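Local structure of GTN Reductase (Agrobacterium tumefaciens, 5N6G) at residues I240-E254 against Q279-Y293. The protein is an FMN-dependent ene-reductase of the Old Yellow Enzyme family, probably reducing activated carbon-carbon double bonds with hydride taken from NADH or NADPH. Sequence-based numbering, arbitrary orientation.
Sequences IFEADPQPLYNYVVE and QGDKPFDYASFKAAY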
loop_
_atom_site.group_PDB
_atom_site.type_symbol
_atom_site.label_atom_id
_atom_site.label_comp_id
_atom_site.label_asym_id
_atom_site.label_seq_id
_atom_site.Cartn_x
_atom_site.Cartn_y
_atom_site.Cartn_z
ATOM N N ILE A 240 -12.665 -7.170 7.665
ATOM C CA ILE A 240 -12.074 -8.460 7.319
ATOM C C ILE A 240 -11.636 -9.170 8.593
ATOM O O ILE A 240 -11.394 -8.529 9.630
ATOM C CB ILE A 240 -10.908 -8.263 6.322
ATOM C CG1 ILE A 240 -10.679 -9.520 5.505
ATOM C CG2 ILE A 240 -9.632 -7.817 7.026
ATOM C CD1 ILE A 240 -9.999 -9.243 4.188
ATOM N N PHE A 241 -11.629 -10.504 8.553
ATOM C CA PHE A 241 -11.306 -11.320 9.725
ATOM C C PHE A 241 -10.579 -12.590 9.301
ATOM O O PHE A 241 -10.959 -13.240 8.331
ATOM C CB PHE A 241 -12.570 -11.689 10.524
ATOM C CG PHE A 241 -12.346 -12.680 11.635
ATOM C CD1 PHE A 241 -11.988 -12.264 12.915
ATOM C CD2 PHE A 241 -12.536 -14.035 11.415
ATOM C CE1 PHE A 241 -11.796 -13.207 13.945
ATOM C CE2 PHE A 241 -12.349 -14.952 12.426
ATOM C CZ PHE A 241 -11.975 -14.523 13.701
ATOM N N GLU A 242 -9.545 -12.956 10.052
ATOM C CA GLU A 242 -8.836 -14.218 9.858
ATOM C C GLU A 242 -8.502 -14.756 11.241
ATOM O O GLU A 242 -7.841 -14.066 12.016
ATOM C CB GLU A 242 -7.546 -14.028 9.047
ATOM C CG GLU A 242 -6.609 -15.210 9.059
ATOM C CD GLU A 242 -7.239 -16.466 8.503
ATOM O OE1 GLU A 242 -7.789 -16.379 7.380
ATOM O OE2 GLU A 242 -7.219 -17.529 9.196
ATOM N N ALA A 243 -8.948 -15.972 11.552
ATOM C CA ALA A 243 -8.762 -16.497 12.899
ATOM C C ALA A 243 -7.374 -17.082 13.129
ATOM O O ALA A 243 -6.949 -17.189 14.290
ATOM C CB ALA A 243 -9.809 -17.573 13.184
ATOM N N ASP A 244 -6.670 -17.476 12.071
ATOM C CA ASP A 244 -5.404 -18.208 12.199
ATOM C C ASP A 244 -4.388 -17.626 11.226
ATOM O O ASP A 244 -3.956 -18.276 10.268
ATOM C CB ASP A 244 -5.633 -19.696 11.979
ATOM C CG ASP A 244 -6.389 -20.326 13.139
ATOM O OD1 ASP A 244 -5.795 -20.418 14.233
ATOM O OD2 ASP A 244 -7.581 -20.690 12.966
ATOM N N PRO A 245 -3.982 -16.380 11.452
ATOM C CA PRO A 245 -3.065 -15.729 10.512
ATOM C C PRO A 245 -1.667 -16.323 10.472
ATOM O O PRO A 245 -0.994 -16.173 9.444
ATOM C CB PRO A 245 -3.030 -14.278 11.020
ATOM C CG PRO A 245 -3.369 -14.393 12.452
ATOM C CD PRO A 245 -4.408 -15.460 12.510
ATOM N N GLN A 246 -1.172 -16.969 11.532
ATOM C CA GLN A 246 0.250 -17.331 11.492
ATOM C C GLN A 246 0.562 -18.354 10.408
ATOM O O GLN A 246 1.513 -18.134 9.633
ATOM C CB GLN A 246 0.727 -17.824 12.861
ATOM C CG GLN A 246 2.252 -17.848 12.936
ATOM C CD GLN A 246 2.824 -16.520 13.372
ATOM O OE1 GLN A 246 2.448 -16.005 14.420
ATOM N NE2 GLN A 246 3.777 -15.977 12.607
ATOM N N PRO A 247 -0.132 -19.484 10.308
ATOM C CA PRO A 247 0.230 -20.433 9.237
ATOM C C PRO A 247 0.010 -19.860 7.856
ATOM O O PRO A 247 0.765 -20.178 6.924
ATOM C CB PRO A 247 -0.664 -21.658 9.512
ATOM C CG PRO A 247 -1.699 -21.193 10.473
ATOM C CD PRO A 247 -1.129 -20.039 11.244
ATOM N N LEU A 248 -1.014 -19.011 7.714
ATOM C CA LEU A 248 -1.336 -18.394 6.440
ATOM C C LEU A 248 -0.218 -17.480 5.993
ATOM O O LEU A 248 0.305 -17.610 4.870
ATOM C CB LEU A 248 -2.621 -17.589 6.600
ATOM C CG LEU A 248 -3.147 -16.791 5.410
ATOM C CD1 LEU A 248 -3.516 -17.688 4.231
ATOM C CD2 LEU A 248 -4.326 -15.940 5.889
ATOM N N TYR A 249 0.142 -16.537 6.862
ATOM C CA TYR A 249 1.120 -15.520 6.504
ATOM C C TYR A 249 2.544 -16.065 6.501
ATOM O O TYR A 249 3.351 -15.641 5.671
ATOM C CB TYR A 249 0.966 -14.319 7.434
ATOM C CG TYR A 249 -0.080 -13.388 6.893
ATOM C CD1 TYR A 249 0.256 -12.387 5.979
ATOM C CD2 TYR A 249 -1.414 -13.559 7.221
ATOM C CE1 TYR A 249 -0.703 -11.547 5.464
ATOM C CE2 TYR A 249 -2.384 -12.745 6.693
ATOM C CZ TYR A 249 -2.029 -11.743 5.818
ATOM O OH TYR A 249 -3.022 -10.956 5.313
ATOM N N ASN A 250 2.864 -17.029 7.366
ATOM C CA ASN A 250 4.167 -17.670 7.259
ATOM C C ASN A 250 4.298 -18.371 5.920
ATOM O O ASN A 250 5.349 -18.297 5.290
ATOM C CB ASN A 250 4.393 -18.635 8.416
ATOM C CG ASN A 250 4.828 -17.923 9.715
ATOM O OD1 ASN A 250 4.610 -16.710 9.900
ATOM N ND2 ASN A 250 5.432 -18.685 10.617
ATOM N N TYR A 251 3.232 -19.022 5.448
ATOM C CA TYR A 251 3.274 -19.647 4.128
ATOM C C TYR A 251 3.492 -18.602 3.045
ATOM O O TYR A 251 4.313 -18.794 2.143
ATOM C CB TYR A 251 1.987 -20.430 3.857
ATOM C CG TYR A 251 1.902 -20.944 2.435
ATOM C CD1 TYR A 251 2.488 -22.143 2.081
ATOM C CD2 TYR A 251 1.251 -20.217 1.459
ATOM C CE1 TYR A 251 2.430 -22.597 0.771
ATOM C CE2 TYR A 251 1.199 -20.645 0.172
ATOM C CZ TYR A 251 1.782 -21.838 -0.173
ATOM O OH TYR A 251 1.739 -22.305 -1.486
ATOM N N VAL A 252 2.748 -17.499 3.108
ATOM C CA VAL A 252 2.864 -16.453 2.091
ATOM C C VAL A 252 4.306 -15.979 1.986
ATOM O O VAL A 252 4.874 -15.916 0.887
ATOM C CB VAL A 252 1.910 -15.287 2.402
ATOM C CG1 VAL A 252 2.267 -14.056 1.587
ATOM C CG2 VAL A 252 0.473 -15.735 2.099
ATOM N N VAL A 253 4.919 -15.622 3.119
ATOM C CA VAL A 253 6.266 -15.061 3.001
ATOM C C VAL A 253 7.309 -16.132 2.714
ATOM O O VAL A 253 8.344 -15.826 2.117
ATOM C CB VAL A 253 6.718 -14.221 4.210
ATOM C CG1 VAL A 253 6.033 -12.916 4.233
ATOM C CG2 VAL A 253 6.630 -14.996 5.528
ATOM N N GLU A 254 7.078 -17.393 3.095
ATOM C CA GLU A 254 7.958 -18.454 2.636
ATOM C C GLU A 254 7.990 -18.486 1.112
ATOM O O GLU A 254 9.054 -18.618 0.505
ATOM C CB GLU A 254 7.483 -19.789 3.205
ATOM C CG GLU A 254 8.283 -20.968 2.764
ATOM C CD GLU A 254 7.496 -22.269 2.827
ATOM O OE1 GLU A 254 6.385 -22.282 3.410
ATOM O OE2 GLU A 254 7.986 -23.276 2.272
ATOM N N GLN A 279 -7.002 -10.850 16.271
ATOM C CA GLN A 279 -8.383 -11.235 16.029
ATOM C C GLN A 279 -8.700 -12.619 16.545
ATOM O O GLN A 279 -9.751 -12.822 17.144
ATOM C CB GLN A 279 -8.678 -11.187 14.528
ATOM C CG GLN A 279 -8.513 -9.834 13.920
ATOM C CD GLN A 279 -9.008 -9.781 12.474
ATOM O OE1 GLN A 279 -8.547 -10.516 11.627
ATOM N NE2 GLN A 279 -9.961 -8.884 12.207
ATOM N N GLY A 280 -7.830 -13.582 16.289
ATOM C CA GLY A 280 -8.025 -14.929 16.767
ATOM C C GLY A 280 -7.498 -15.120 18.177
ATOM O O GLY A 280 -7.227 -14.174 18.921
ATOM N N ASP A 281 -7.386 -16.387 18.552
ATOM C CA ASP A 281 -6.996 -16.743 19.903
ATOM C C ASP A 281 -5.515 -16.512 20.181
ATOM O O ASP A 281 -5.151 -16.264 21.336
ATOM C CB ASP A 281 -7.335 -18.210 20.151
ATOM C CG ASP A 281 -7.407 -18.544 21.606
ATOM O OD1 ASP A 281 -8.000 -17.746 22.357
ATOM O OD2 ASP A 281 -6.911 -19.624 22.005
ATOM N N LYS A 282 -4.640 -16.634 19.158
ATOM C CA LYS A 282 -3.198 -16.577 19.390
ATOM C C LYS A 282 -2.625 -15.231 18.962
ATOM O O LYS A 282 -2.925 -14.756 17.858
ATOM C CB LYS A 282 -2.495 -17.692 18.617
ATOM C CG LYS A 282 -2.844 -19.092 19.128
ATOM C CD LYS A 282 -2.255 -20.176 18.233
ATOM C CE LYS A 282 -2.631 -21.574 18.711
ATOM N NZ LYS A 282 -2.081 -22.628 17.807
ATOM N N PRO A 283 -1.763 -14.608 19.757
ATOM C CA PRO A 283 -1.052 -13.421 19.273
ATOM C C PRO A 283 -0.146 -13.778 18.103
ATOM O O PRO A 283 0.451 -14.856 18.070
ATOM C CB PRO A 283 -0.238 -12.969 20.492
ATOM C CG PRO A 283 -0.775 -13.732 21.651
ATOM C CD PRO A 283 -1.359 -14.986 21.117
ATOM N N PHE A 284 -0.045 -12.862 17.146
ATOM C CA PHE A 284 0.811 -13.053 15.985
ATOM C C PHE A 284 2.260 -12.828 16.391
ATOM O O PHE A 284 2.572 -11.889 17.130
ATOM C CB PHE A 284 0.422 -12.083 14.865
ATOM C CG PHE A 284 1.044 -12.396 13.536
ATOM C CD1 PHE A 284 0.483 -13.332 12.702
ATOM C CD2 PHE A 284 2.172 -11.726 13.104
ATOM C CE1 PHE A 284 1.043 -13.633 11.477
ATOM C CE2 PHE A 284 2.740 -12.008 11.866
ATOM C CZ PHE A 284 2.169 -12.960 11.047
ATOM N N ASP A 285 3.142 -13.698 15.896
ATOM C CA ASP A 285 4.575 -13.657 16.193
ATOM C C ASP A 285 5.273 -13.054 14.970
ATOM O O ASP A 285 5.472 -13.728 13.957
ATOM C CB ASP A 285 5.053 -15.067 16.526
ATOM C CG ASP A 285 6.504 -15.120 16.950
ATOM O OD1 ASP A 285 7.288 -14.192 16.631
ATOM O OD2 ASP A 285 6.858 -16.133 17.586
ATOM N N TYR A 286 5.623 -11.766 15.049
ATOM C CA TYR A 286 6.238 -11.097 13.906
ATOM C C TYR A 286 7.682 -11.546 13.679
ATOM O O TYR A 286 8.158 -11.497 12.540
ATOM C CB TYR A 286 6.169 -9.584 14.095
ATOM C CG TYR A 286 4.749 -9.084 14.025
ATOM C CD1 TYR A 286 4.196 -8.696 12.823
ATOM C CD2 TYR A 286 3.940 -9.066 15.163
ATOM C CE1 TYR A 286 2.869 -8.265 12.740
ATOM C CE2 TYR A 286 2.614 -8.642 15.083
ATOM C CZ TYR A 286 2.100 -8.237 13.884
ATOM O OH TYR A 286 0.777 -7.811 13.826
ATOM N N ALA A 287 8.387 -11.978 14.721
ATOM C CA ALA A 287 9.722 -12.559 14.527
ATOM C C ALA A 287 9.660 -13.873 13.755
ATOM O O ALA A 287 10.528 -14.150 12.917
ATOM C CB ALA A 287 10.396 -12.772 15.874
ATOM N N SER A 288 8.675 -14.723 14.064
ATOM C CA SER A 288 8.506 -15.990 13.357
ATOM C C SER A 288 8.165 -15.740 11.895
ATOM O O SER A 288 8.637 -16.445 10.987
ATOM C CB SER A 288 7.393 -16.797 14.039
ATOM O OG SER A 288 7.022 -17.932 13.273
ATOM N N PHE A 289 7.336 -14.731 11.666
ATOM C CA PHE A 289 6.942 -14.312 10.326
ATOM C C PHE A 289 8.149 -13.857 9.515
ATOM O O PHE A 289 8.360 -14.310 8.377
ATOM C CB PHE A 289 5.893 -13.205 10.497
ATOM C CG PHE A 289 5.389 -12.574 9.243
ATOM C CD1 PHE A 289 4.801 -13.318 8.223
ATOM C CD2 PHE A 289 5.440 -11.191 9.104
ATOM C CE1 PHE A 289 4.303 -12.694 7.095
ATOM C CE2 PHE A 289 4.952 -10.569 7.983
ATOM C CZ PHE A 289 4.382 -11.315 6.976
ATOM N N LYS A 290 8.975 -12.978 10.094
ATOM C CA LYS A 290 10.181 -12.545 9.400
ATOM C C LYS A 290 11.130 -13.709 9.171
ATOM O O LYS A 290 11.758 -13.803 8.108
ATOM C CB LYS A 290 10.896 -11.453 10.190
ATOM C CG LYS A 290 12.121 -10.919 9.466
ATOM C CD LYS A 290 12.777 -9.808 10.249
ATOM C CE LYS A 290 13.942 -9.224 9.456
ATOM N NZ LYS A 290 14.821 -8.379 10.296
ATOM N N ALA A 291 11.246 -14.612 10.149
ATOM C CA ALA A 291 12.130 -15.760 9.964
ATOM C C ALA A 291 11.646 -16.669 8.848
ATOM O O ALA A 291 12.468 -17.282 8.157
ATOM C CB ALA A 291 12.267 -16.551 11.256
ATOM N N ALA A 292 10.323 -16.763 8.640
ATOM C CA ALA A 292 9.815 -17.596 7.549
ATOM C C ALA A 292 10.267 -17.040 6.205
ATOM O O ALA A 292 10.574 -17.792 5.277
ATOM C CB ALA A 292 8.297 -17.668 7.614
ATOM N N TYR A 293 10.326 -15.717 6.099
ATOM C CA TYR A 293 10.804 -15.091 4.878
ATOM C C TYR A 293 12.302 -15.319 4.713
ATOM O O TYR A 293 12.763 -15.766 3.654
ATOM C CB TYR A 293 10.491 -13.598 4.906
ATOM C CG TYR A 293 10.958 -12.840 3.691
ATOM C CD1 TYR A 293 10.408 -13.087 2.425
ATOM C CD2 TYR A 293 11.920 -11.865 3.800
ATOM C CE1 TYR A 293 10.824 -12.385 1.326
ATOM C CE2 TYR A 293 12.345 -11.145 2.684
ATOM C CZ TYR A 293 11.791 -11.412 1.457
ATOM O OH TYR A 293 12.229 -10.711 0.350
HETATM O O HOH W 1 -4.965 -17.291 16.151
HETATM O O HOH W 2 1.145 -17.125 16.406
#
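Phe289 is the main bump here: its side chain drops as a knob into the hollow bounded by Gln246, Tyr249, Asn250 and Val253 on helix 245-256. The ring enters edge first. CE1 comes within 3.4 Å of Val253 CG1, while Tyr249 O and Asn250 OD1 lie at the ring's edge, in its plane. The Phe289 side chain swings away from its own backbone N, which carries the ring across toward helix 245-256, and it also touches Val266 of strand 263-267. Val253, a wall of that hollow, is itself a bump toward the other helix, its CG2 methyl 3.8 Å from Ala292 CB and its CB packed against that of Tyr293. Ala292, with only a methyl at this point, is consistent with the close approach: the axes of segments 245-254 and 286-293 come to 7.9 Å, crossing at -28°.

Gln246 fills the gap at the N-terminal end of helix 286-295. Its chain bends at chi2 and lays the amide over one face of the Phe284 ring, the two planes only 16° apart. OE1 takes Asp285 N on a lone pair at 2.8 Å and also a water shared with Pro283 O; NE2 gives one hydrogen to Asp285 O and the other to Asn250 OD1. Four bonds thus fix the amide's rotation. Asn250 ND2 passes the chain on to Ser288 OG (3.2 Å), and Asp285, the N-cap, accepts from Ser288 N. The edge of Phe284 meanwhile meets Pro245 O and Tyr249 CB.

Farther back, Gln279 plugs into the loop before helix 245-256: NE2 binds Ile240 O nearly straight (168°), OE1 accepts from Glu242 N, and CB lies 3.8 Å from Phe241 CE1, the two side chains running in opposite directions. Two successive outer helices, roughly parallel and joined in sequence through strand 263-267, mesh on the outside of the (βα)8 TIM barrel of Old Yellow Enzymes.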